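Local coordinates for protein PlaB phospholipase (Legionella pneumophila, PDB 6ZTI) that probably hydrolyses phospholipids as an alpha/beta-hydrolase virulence factor, and binds NAD(H), which mediates its tetramerization and thereby controls its activity, at residues 411-417 / 433-439; 177-181 / 228-234; 135-139 / 219-223. All coordinates share one frame; numbering follows the deposited sequence.

Interaction 1: 411-417 / 433-439; sequences GNLGFRV and LLDFHSS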
loop_
_atom_site.group_PDB
_atom_site.type_symbol
_atom_site.label_atom_id
_atom_site.label_comp_id
_atom_site.label_asym_id
_atom_site.label_seq_id
_atom_site.Cartn_x
_atom_site.Cartn_y
_atom_site.Cartn_z
ATOM N N GLY B 411 14.054 -40.756 13.215
ATOM C CA GLY B 411 13.153 -40.589 12.098
ATOM C C GLY B 411 12.114 -39.510 12.285
ATOM O O GLY B 411 11.239 -39.370 11.428
ATOM N N ASN B 412 12.194 -38.727 13.361
ATOM C CA ASN B 412 11.133 -37.785 13.692
ATOM C C ASN B 412 11.153 -36.566 12.784
ATOM O O ASN B 412 12.211 -36.007 12.478
ATOM C CB ASN B 412 11.241 -37.329 15.145
ATOM C CG ASN B 412 10.897 -38.434 16.136
ATOM O OD1 ASN B 412 10.440 -39.513 15.753
ATOM N ND2 ASN B 412 11.103 -38.157 17.423
ATOM N N LEU B 413 9.958 -36.149 12.367
ATOM C CA LEU B 413 9.761 -34.881 11.688
ATOM C C LEU B 413 8.376 -34.375 12.047
ATOM O O LEU B 413 7.411 -35.140 12.024
ATOM C CB LEU B 413 9.873 -35.011 10.167
ATOM C CG LEU B 413 9.594 -33.735 9.376
ATOM C CD1 LEU B 413 10.626 -32.680 9.683
ATOM C CD2 LEU B 413 9.590 -34.055 7.873
ATOM N N GLY B 414 8.276 -33.079 12.330
ATOM C CA GLY B 414 7.009 -32.504 12.716
ATOM C C GLY B 414 6.873 -31.046 12.329
ATOM O O GLY B 414 7.786 -30.433 11.765
ATOM N N PHE B 415 5.684 -30.511 12.606
ATOM C CA PHE B 415 5.369 -29.101 12.440
ATOM C C PHE B 415 4.927 -28.515 13.771
ATOM O O PHE B 415 4.261 -29.179 14.568
ATOM C CB PHE B 415 4.221 -28.861 11.453
ATOM C CG PHE B 415 4.439 -29.435 10.106
ATOM C CD1 PHE B 415 5.624 -29.242 9.441
ATOM C CD2 PHE B 415 3.431 -30.144 9.484
ATOM C CE1 PHE B 415 5.813 -29.757 8.186
ATOM C CE2 PHE B 415 3.622 -30.669 8.221
ATOM C CZ PHE B 415 4.814 -30.478 7.580
ATOM N N ARG B 416 5.256 -27.248 13.985
ATOM C CA ARG B 416 4.673 -26.468 15.061
ATOM C C ARG B 416 4.238 -25.132 14.475
ATOM O O ARG B 416 5.010 -24.477 13.760
ATOM C CB ARG B 416 5.656 -26.280 16.217
ATOM C CG ARG B 416 5.205 -25.253 17.216
ATOM C CD ARG B 416 6.100 -25.203 18.474
ATOM N NE ARG B 416 5.650 -26.140 19.510
ATOM C CZ ARG B 416 5.857 -25.994 20.822
ATOM N NH1 ARG B 416 6.510 -24.933 21.291
ATOM N NH2 ARG B 416 5.390 -26.905 21.675
ATOM N N VAL B 417 2.994 -24.752 14.746
ATOM C CA VAL B 417 2.412 -23.515 14.248
ATOM C C VAL B 417 1.993 -22.693 15.452
ATOM O O VAL B 417 1.197 -23.154 16.282
ATOM C CB VAL B 417 1.209 -23.756 13.331
ATOM C CG1 VAL B 417 0.607 -22.421 12.926
ATOM C CG2 VAL B 417 1.618 -24.541 12.123
ATOM N N LEU B 433 -1.376 -22.908 20.211
ATOM C CA LEU B 433 -0.331 -23.535 19.404
ATOM C C LEU B 433 -0.751 -24.923 18.930
ATOM O O LEU B 433 -1.452 -25.650 19.628
ATOM C CB LEU B 433 0.938 -23.590 20.257
ATOM C CG LEU B 433 2.219 -24.289 19.862
ATOM C CD1 LEU B 433 3.317 -23.806 20.816
ATOM C CD2 LEU B 433 2.067 -25.784 19.941
ATOM N N LEU B 434 -0.329 -25.292 17.722
ATOM C CA LEU B 434 -0.559 -26.631 17.191
ATOM C C LEU B 434 0.780 -27.315 16.967
ATOM O O LEU B 434 1.708 -26.704 16.431
ATOM C CB LEU B 434 -1.357 -26.587 15.891
ATOM C CG LEU B 434 -1.623 -27.924 15.210
ATOM C CD1 LEU B 434 -2.957 -27.896 14.502
ATOM C CD2 LEU B 434 -0.545 -28.280 14.232
ATOM N N ASP B 435 0.868 -28.582 17.385
ATOM C CA ASP B 435 2.033 -29.437 17.194
ATOM C C ASP B 435 1.596 -30.684 16.453
ATOM O O ASP B 435 0.623 -31.328 16.847
ATOM C CB ASP B 435 2.641 -29.853 18.527
ATOM C CG ASP B 435 3.342 -28.736 19.213
ATOM O OD1 ASP B 435 4.114 -28.030 18.536
ATOM O OD2 ASP B 435 3.127 -28.569 20.430
ATOM N N PHE B 436 2.305 -31.023 15.390
ATOM C CA PHE B 436 2.057 -32.242 14.649
ATOM C C PHE B 436 3.336 -33.061 14.646
ATOM O O PHE B 436 4.403 -32.551 14.288
ATOM C CB PHE B 436 1.590 -31.926 13.238
ATOM C CG PHE B 436 1.530 -33.120 12.332
ATOM C CD1 PHE B 436 0.634 -34.143 12.572
ATOM C CD2 PHE B 436 2.354 -33.204 11.225
ATOM C CE1 PHE B 436 0.571 -35.235 11.727
ATOM C CE2 PHE B 436 2.292 -34.288 10.393
ATOM C CZ PHE B 436 1.398 -35.303 10.647
ATOM N N HIS B 437 3.232 -34.318 15.064
ATOM C CA HIS B 437 4.377 -35.213 15.147
ATOM C C HIS B 437 4.228 -36.301 14.098
ATOM O O HIS B 437 3.206 -36.998 14.059
ATOM C CB HIS B 437 4.502 -35.816 16.544
ATOM C CG HIS B 437 4.871 -34.816 17.590
ATOM N ND1 HIS B 437 4.800 -35.087 18.938
ATOM C CD2 HIS B 437 5.315 -33.542 17.484
ATOM C CE1 HIS B 437 5.176 -34.019 19.620
ATOM N NE2 HIS B 437 5.500 -33.069 18.761
ATOM N N SER B 438 5.243 -36.440 13.250
ATOM C CA SER B 438 5.236 -37.447 12.210
ATOM C C SER B 438 6.605 -38.110 12.164
ATOM O O SER B 438 7.422 -37.966 13.080
ATOM C CB SER B 438 4.865 -36.824 10.862
ATOM O OG SER B 438 4.567 -37.851 9.951
ATOM N N SER B 439 6.847 -38.835 11.071
ATOM C CA SER B 439 8.058 -39.619 10.888
ATOM C C SER B 439 8.429 -39.609 9.411
ATOM O O SER B 439 7.557 -39.541 8.542
ATOM C CB SER B 439 7.861 -41.057 11.378
ATOM O OG SER B 439 9.042 -41.831 11.220
HETATM O O HOH W 1 9.759 -41.383 13.716
#
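Arg416 sends its chain out with CG anti to the backbone N (chi1 168°) and bends at chi3, while Asp435 turns CG to the side of its own N, and the two ends lie alongside each other across an antiparallel beta hairpin. Leu413 with Ser438, Phe415 with Phe436 and Val417 with Leu434 are its hydrogen-bonded pairs. Arg416 and Asp435 form a non-hydrogen-bonded pair, CA atoms 4.5 Å apart and side chains on one face, so base and acid can lie side by side. NE of Arg416 reaches the syn lone pair of Asp435 OD1 at 2.6 Å, and NH2 of Arg416 meets Asp435 OD2 at 3.1 Å. The two groups are nearly coplanar, which fixes their rotation. Gly414 brings its CA to 3.0 Å from Phe436 O, a spot too tight for a side chain.

On the other face Phe415, Val417, Leu434 and Phe436 turn toward strands 231-238 and 452-463, and Leu413 packs on Leu362 and Leu447. The rings of Phe415 and Phe436 lie side by side, their planes 30° apart and displaced so far that they hardly overlap. Phe415 and Val417 also pack on NAD-binding Leu362 and Leu360, respectively. A water links Asn412 OD1 to Ser439 OG, which also bonds Ala441 N; Asn412 ND2 holds Gly365 O. Over one face of the guanidinium, Leu433 CD1 sits 3.4 Å from Arg416 CZ.

Interaction 2: 177-181 / 228-234; sequences NESWL and MNYSLLK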
loop_
_atom_site.group_PDB
_atom_site.type_symbol
_atom_site.label_atom_id
_atom_site.label_comp_id
_atom_site.label_asym_id
_atom_site.label_seq_id
_atom_site.Cartn_x
_atom_site.Cartn_y
_atom_site.Cartn_z
ATOM N N ASN B 177 -5.652 -27.795 -8.040
ATOM C CA ASN B 177 -4.970 -29.023 -7.674
ATOM C C ASN B 177 -5.715 -29.783 -6.592
ATOM O O ASN B 177 -5.631 -31.016 -6.539
ATOM C CB ASN B 177 -3.555 -28.686 -7.247
ATOM C CG ASN B 177 -2.721 -28.233 -8.407
ATOM O OD1 ASN B 177 -3.104 -28.411 -9.575
ATOM N ND2 ASN B 177 -1.590 -27.636 -8.113
ATOM N N GLU B 178 -6.468 -29.086 -5.740
ATOM C CA GLU B 178 -7.323 -29.804 -4.808
ATOM C C GLU B 178 -8.446 -30.506 -5.555
ATOM O O GLU B 178 -8.782 -31.655 -5.249
ATOM C CB GLU B 178 -7.870 -28.851 -3.755
ATOM C CG GLU B 178 -8.859 -29.519 -2.825
ATOM C CD GLU B 178 -9.203 -28.684 -1.606
ATOM O OE1 GLU B 178 -9.105 -27.440 -1.680
ATOM O OE2 GLU B 178 -9.570 -29.282 -0.572
ATOM N N SER B 179 -9.029 -29.839 -6.551
ATOM C CA SER B 179 -9.978 -30.523 -7.423
ATOM C C SER B 179 -9.363 -31.788 -8.008
ATOM O O SER B 179 -10.007 -32.844 -8.042
ATOM C CB SER B 179 -10.433 -29.588 -8.545
ATOM O OG SER B 179 -11.510 -30.150 -9.279
ATOM N N TRP B 180 -8.107 -31.709 -8.457
ATOM C CA TRP B 180 -7.518 -32.825 -9.186
ATOM C C TRP B 180 -7.227 -34.011 -8.287
ATOM O O TRP B 180 -6.959 -35.102 -8.805
ATOM C CB TRP B 180 -6.256 -32.370 -9.926
ATOM C CG TRP B 180 -6.563 -32.025 -11.351
ATOM C CD1 TRP B 180 -7.227 -30.921 -11.798
ATOM C CD2 TRP B 180 -6.251 -32.805 -12.518
ATOM N NE1 TRP B 180 -7.337 -30.958 -13.163
ATOM C CE2 TRP B 180 -6.757 -32.109 -13.630
ATOM C CE3 TRP B 180 -5.597 -34.023 -12.726
ATOM C CZ2 TRP B 180 -6.622 -32.583 -14.934
ATOM C CZ3 TRP B 180 -5.459 -34.495 -14.030
ATOM C CH2 TRP B 180 -5.970 -33.780 -15.111
ATOM N N LEU B 181 -7.298 -33.837 -6.963
ATOM C CA LEU B 181 -7.206 -34.984 -6.067
ATOM C C LEU B 181 -8.253 -36.045 -6.389
ATOM O O LEU B 181 -8.006 -37.239 -6.182
ATOM C CB LEU B 181 -7.345 -34.529 -4.612
ATOM C CG LEU B 181 -6.132 -33.743 -4.121
ATOM C CD1 LEU B 181 -6.460 -32.945 -2.896
ATOM C CD2 LEU B 181 -4.958 -34.686 -3.829
ATOM N N MET B 228 2.478 -34.411 -10.809
ATOM C CA MET B 228 1.071 -34.551 -10.443
ATOM C C MET B 228 0.822 -35.652 -9.423
ATOM O O MET B 228 -0.338 -35.918 -9.096
ATOM C CB MET B 228 0.238 -34.798 -11.696
ATOM C CG MET B 228 0.140 -33.572 -12.554
ATOM S SD MET B 228 -0.725 -32.215 -11.759
ATOM C CE MET B 228 -2.327 -32.981 -11.486
ATOM N N ASN B 229 1.871 -36.301 -8.928
ATOM C CA ASN B 229 1.781 -37.215 -7.793
ATOM C C ASN B 229 2.052 -36.375 -6.552
ATOM O O ASN B 229 3.195 -35.993 -6.294
ATOM C CB ASN B 229 2.789 -38.360 -7.915
ATOM C CG ASN B 229 2.579 -39.209 -9.165
ATOM O OD1 ASN B 229 1.582 -39.922 -9.291
ATOM N ND2 ASN B 229 3.529 -39.155 -10.075
ATOM N N TYR B 230 1.000 -36.035 -5.808
ATOM C CA TYR B 230 1.154 -35.232 -4.602
ATOM C C TYR B 230 0.053 -35.604 -3.619
ATOM O O TYR B 230 -0.939 -36.242 -3.976
ATOM C CB TYR B 230 1.105 -33.730 -4.905
ATOM C CG TYR B 230 -0.139 -33.292 -5.662
ATOM C CD1 TYR B 230 -0.171 -33.346 -7.044
ATOM C CD2 TYR B 230 -1.272 -32.819 -5.003
ATOM C CE1 TYR B 230 -1.279 -32.956 -7.754
ATOM C CE2 TYR B 230 -2.400 -32.412 -5.724
ATOM C CZ TYR B 230 -2.385 -32.494 -7.104
ATOM O OH TYR B 230 -3.462 -32.134 -7.871
ATOM N N SER B 231 0.218 -35.149 -2.383
ATOM C CA SER B 231 -0.748 -35.386 -1.322
ATOM C C SER B 231 -1.228 -34.068 -0.746
ATOM O O SER B 231 -0.513 -33.065 -0.774
ATOM C CB SER B 231 -0.147 -36.217 -0.212
ATOM O OG SER B 231 0.061 -37.556 -0.642
ATOM N N LEU B 232 -2.449 -34.089 -0.221
ATOM C CA LEU B 232 -3.005 -33.012 0.581
ATOM C C LEU B 232 -3.187 -33.544 1.998
ATOM O O LEU B 232 -3.939 -34.501 2.210
ATOM C CB LEU B 232 -4.336 -32.527 0.006
ATOM C CG LEU B 232 -5.168 -31.628 0.916
ATOM C CD1 LEU B 232 -4.393 -30.392 1.299
ATOM C CD2 LEU B 232 -6.472 -31.245 0.240
ATOM N N LEU B 233 -2.487 -32.938 2.954
ATOM C CA LEU B 233 -2.549 -33.305 4.362
ATOM C C LEU B 233 -3.348 -32.234 5.077
ATOM O O LEU B 233 -2.987 -31.050 5.033
ATOM C CB LEU B 233 -1.152 -33.430 4.961
ATOM C CG LEU B 233 -1.003 -33.523 6.488
ATOM C CD1 LEU B 233 -1.515 -34.842 7.035
ATOM C CD2 LEU B 233 0.443 -33.362 6.852
ATOM N N LYS B 234 -4.444 -32.647 5.704
ATOM C CA LYS B 234 -5.271 -31.759 6.508
ATOM C C LYS B 234 -5.004 -32.038 7.981
ATOM O O LYS B 234 -5.166 -33.176 8.443
ATOM C CB LYS B 234 -6.752 -31.953 6.203
ATOM C CG LYS B 234 -7.185 -31.551 4.817
ATOM C CD LYS B 234 -8.699 -31.734 4.684
ATOM C CE LYS B 234 -9.197 -31.458 3.274
ATOM N NZ LYS B 234 -9.069 -30.021 2.899
#
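The carbonyl oxygen of Asn177 accepts the hydroxyl of Tyr230 in the shortest polar bond between the last turn of helix 171-180 and the loop that leads into strand 231-238, Tyr230 OH to Asn177 O at 2.8 Å. The hydroxyl approaches well to one side of the carbonyl, with a C=O...donor angle of 116°, and 17° from its plane. The same oxygen also receives a weak bond from Leu181 N, which bonds Glu178 O as well, at 3.1 Å, so the tyrosine shares an acceptor with the backbone. Tyrosine suits the place because its long ring spans the gap to the helix and still ends in a donor. Its CG stands between the backbone N and the carbonyl carbon (chi1 55°), which aims the ring at the helix.

Around this bond the contact is apolar. CB of Trp180 lies 3.5 Å from Tyr230 OH, and CD2 of Leu181 packs against CE2 of Tyr230. The other branch of Leu181 crosses Leu232 at about a right angle, its CD1 3.6 Å from Leu232 CD2. Met228, bent at chi2 and chi3, curls its methyl CE to 3.6 Å from Trp180 CE3, a flexible thioether fitting beside the broad indole. Farther along, Glu178 of the helix and Lys234 of the strand, both partly exposed, form a long salt bridge, OE2 of Glu178 to NZ of Lys234 at 3.6 Å.

The amide of Asn177 turns elsewhere, its OD1 to Arg107 and its ND2 to Asn133 O. Away from the NAD sites, the contact joins a helix of the hydrolase domain, flanked by helix 102-114, to strand 231-238, which runs between strands 245-252 and 452-463 in the mixed sheet.

Interaction 3: 135-139 / 219-223; sequences GSALA and GVVRV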
loop_
_atom_site.group_PDB
_atom_site.type_symbol
_atom_site.label_atom_id
_atom_site.label_comp_id
_atom_site.label_asym_id
_atom_site.label_seq_id
_atom_site.Cartn_x
_atom_site.Cartn_y
_atom_site.Cartn_z
ATOM N N GLY B 135 3.190 -24.177 -9.530
ATOM C CA GLY B 135 3.656 -22.801 -9.581
ATOM C C GLY B 135 5.124 -22.692 -9.946
ATOM O O GLY B 135 5.850 -23.680 -10.084
ATOM N N SER B 136 5.558 -21.439 -10.091
ATOM C CA SER B 136 6.938 -21.076 -10.391
ATOM C C SER B 136 7.404 -20.027 -9.395
ATOM O O SER B 136 6.732 -19.011 -9.205
ATOM C CB SER B 136 7.085 -20.513 -11.808
ATOM O OG SER B 136 8.351 -19.884 -11.967
ATOM N N ALA B 137 8.560 -20.267 -8.777
ATOM C CA ALA B 137 9.105 -19.303 -7.829
ATOM C C ALA B 137 9.352 -17.954 -8.478
ATOM O O ALA B 137 9.355 -16.929 -7.785
ATOM C CB ALA B 137 10.401 -19.849 -7.232
ATOM N N LEU B 138 9.539 -17.929 -9.800
ATOM C CA LEU B 138 9.845 -16.698 -10.504
ATOM C C LEU B 138 8.641 -15.766 -10.613
ATOM O O LEU B 138 8.826 -14.559 -10.813
ATOM C CB LEU B 138 10.360 -17.015 -11.906
ATOM C CG LEU B 138 11.754 -17.615 -12.071
ATOM C CD1 LEU B 138 12.000 -17.934 -13.527
ATOM C CD2 LEU B 138 12.787 -16.637 -11.577
ATOM N N ALA B 139 7.419 -16.294 -10.493
ATOM C CA ALA B 139 6.229 -15.486 -10.756
ATOM C C ALA B 139 6.137 -14.308 -9.803
ATOM O O ALA B 139 5.717 -13.212 -10.195
ATOM C CB ALA B 139 4.967 -16.352 -10.651
ATOM N N GLY B 219 15.516 -24.025 -14.150
ATOM C CA GLY B 219 15.619 -22.605 -14.352
ATOM C C GLY B 219 14.304 -21.874 -14.218
ATOM O O GLY B 219 14.309 -20.660 -14.009
ATOM N N VAL B 220 13.179 -22.579 -14.338
ATOM C CA VAL B 220 11.874 -21.934 -14.276
ATOM C C VAL B 220 10.941 -22.697 -13.346
ATOM O O VAL B 220 10.226 -22.087 -12.552
ATOM C CB VAL B 220 11.260 -21.809 -15.683
ATOM C CG1 VAL B 220 9.854 -21.239 -15.612
ATOM C CG2 VAL B 220 12.135 -20.962 -16.563
ATOM N N VAL B 221 10.920 -24.027 -13.441
ATOM C CA VAL B 221 10.015 -24.856 -12.656
ATOM C C VAL B 221 10.827 -25.881 -11.886
ATOM O O VAL B 221 11.709 -26.540 -12.446
ATOM C CB VAL B 221 8.958 -25.553 -13.536
ATOM C CG1 VAL B 221 7.952 -24.548 -14.044
ATOM C CG2 VAL B 221 9.613 -26.288 -14.702
ATOM N N ARG B 222 10.523 -26.016 -10.606
ATOM C CA ARG B 222 11.142 -27.043 -9.795
ATOM C C ARG B 222 10.580 -28.405 -10.188
ATOM O O ARG B 222 9.386 -28.539 -10.458
ATOM C CB ARG B 222 10.880 -26.752 -8.319
ATOM C CG ARG B 222 11.380 -25.376 -7.881
ATOM C CD ARG B 222 10.733 -24.919 -6.604
ATOM N NE ARG B 222 11.506 -23.858 -5.973
ATOM C CZ ARG B 222 11.107 -23.141 -4.924
ATOM N NH1 ARG B 222 9.921 -23.351 -4.379
ATOM N NH2 ARG B 222 11.902 -22.200 -4.422
ATOM N N VAL B 223 11.449 -29.420 -10.233
ATOM C CA VAL B 223 10.979 -30.776 -10.523
ATOM C C VAL B 223 9.759 -31.097 -9.673
ATOM O O VAL B 223 8.755 -31.626 -10.154
ATOM C CB VAL B 223 12.101 -31.805 -10.290
ATOM C CG1 VAL B 223 11.585 -33.229 -10.491
ATOM C CG2 VAL B 223 13.295 -31.548 -11.196
HETATM O O HOH W 2 8.570 -24.246 -9.536
HETATM O O HOH W 3 10.404 -22.294 -9.753
#
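An ST turn opens the short helical bend of residues 137-139, in the loop between strand 123-129 and helix 142-146, and its serine carries the contact with the loop 219-223. Ser136 OG accepts from Leu138 N at 3.2 Å and donates to Val220 O at 3.0 Å, one hydroxyl thus shaping its own turn and holding the neighbouring loop. Its chi1 of 166° sets OG beside the carbonyl carbon of Ser136, where it can face both Leu138 N and Val220 O. Val220 O has a second donor in a water that also accepts from Ala137 N, and another water joins Gly135 O to Arg222 N at 2.8 Å from each.

Leu138 CD1 rests 3.6 Å from Gly219 O. The small methyl of Ala137 allows the extended Arg222 to pass: Ala137 CB lies over one face of its guanidinium, offset toward the rim, 4.0 Å from Arg222 NH2. The charge of Arg222 is met by salt bridges to Asp380 and Glu214. Leu138 also packs on NAD-binding Tyr211, and its side chain comes within about 5 Å of a bound thio-NAD at the nearest atoms. The loops follow parallel strands 123-129 and 191-197; functional loops at the C-terminal ends of central strands are typical of the alpha/beta-hydrolase fold.

In the fold
From the N terminus, residues 135-139 leave the parallel sheet after strand 123-129, and the chain passes through 177-181, at the end of helix 171-180, before returning at 219-223 to close interaction 3. A few residues later 228-234 closes interaction 2, so these two loops cross, with nearest atoms about 6 Å apart. Interaction 1 follows separately as a local hairpin closed over 15 intervening residues. It touches interaction 2 where Phe436 CE2 packs on Leu233 CD2 at 4.1 Å, both contacts reaching the mixed sheet. Interaction 3 thus links loops of the hydrolase core, interaction 2 joins a core helix to the mixed sheet, and interaction 1 builds that sheet near the NAD sites.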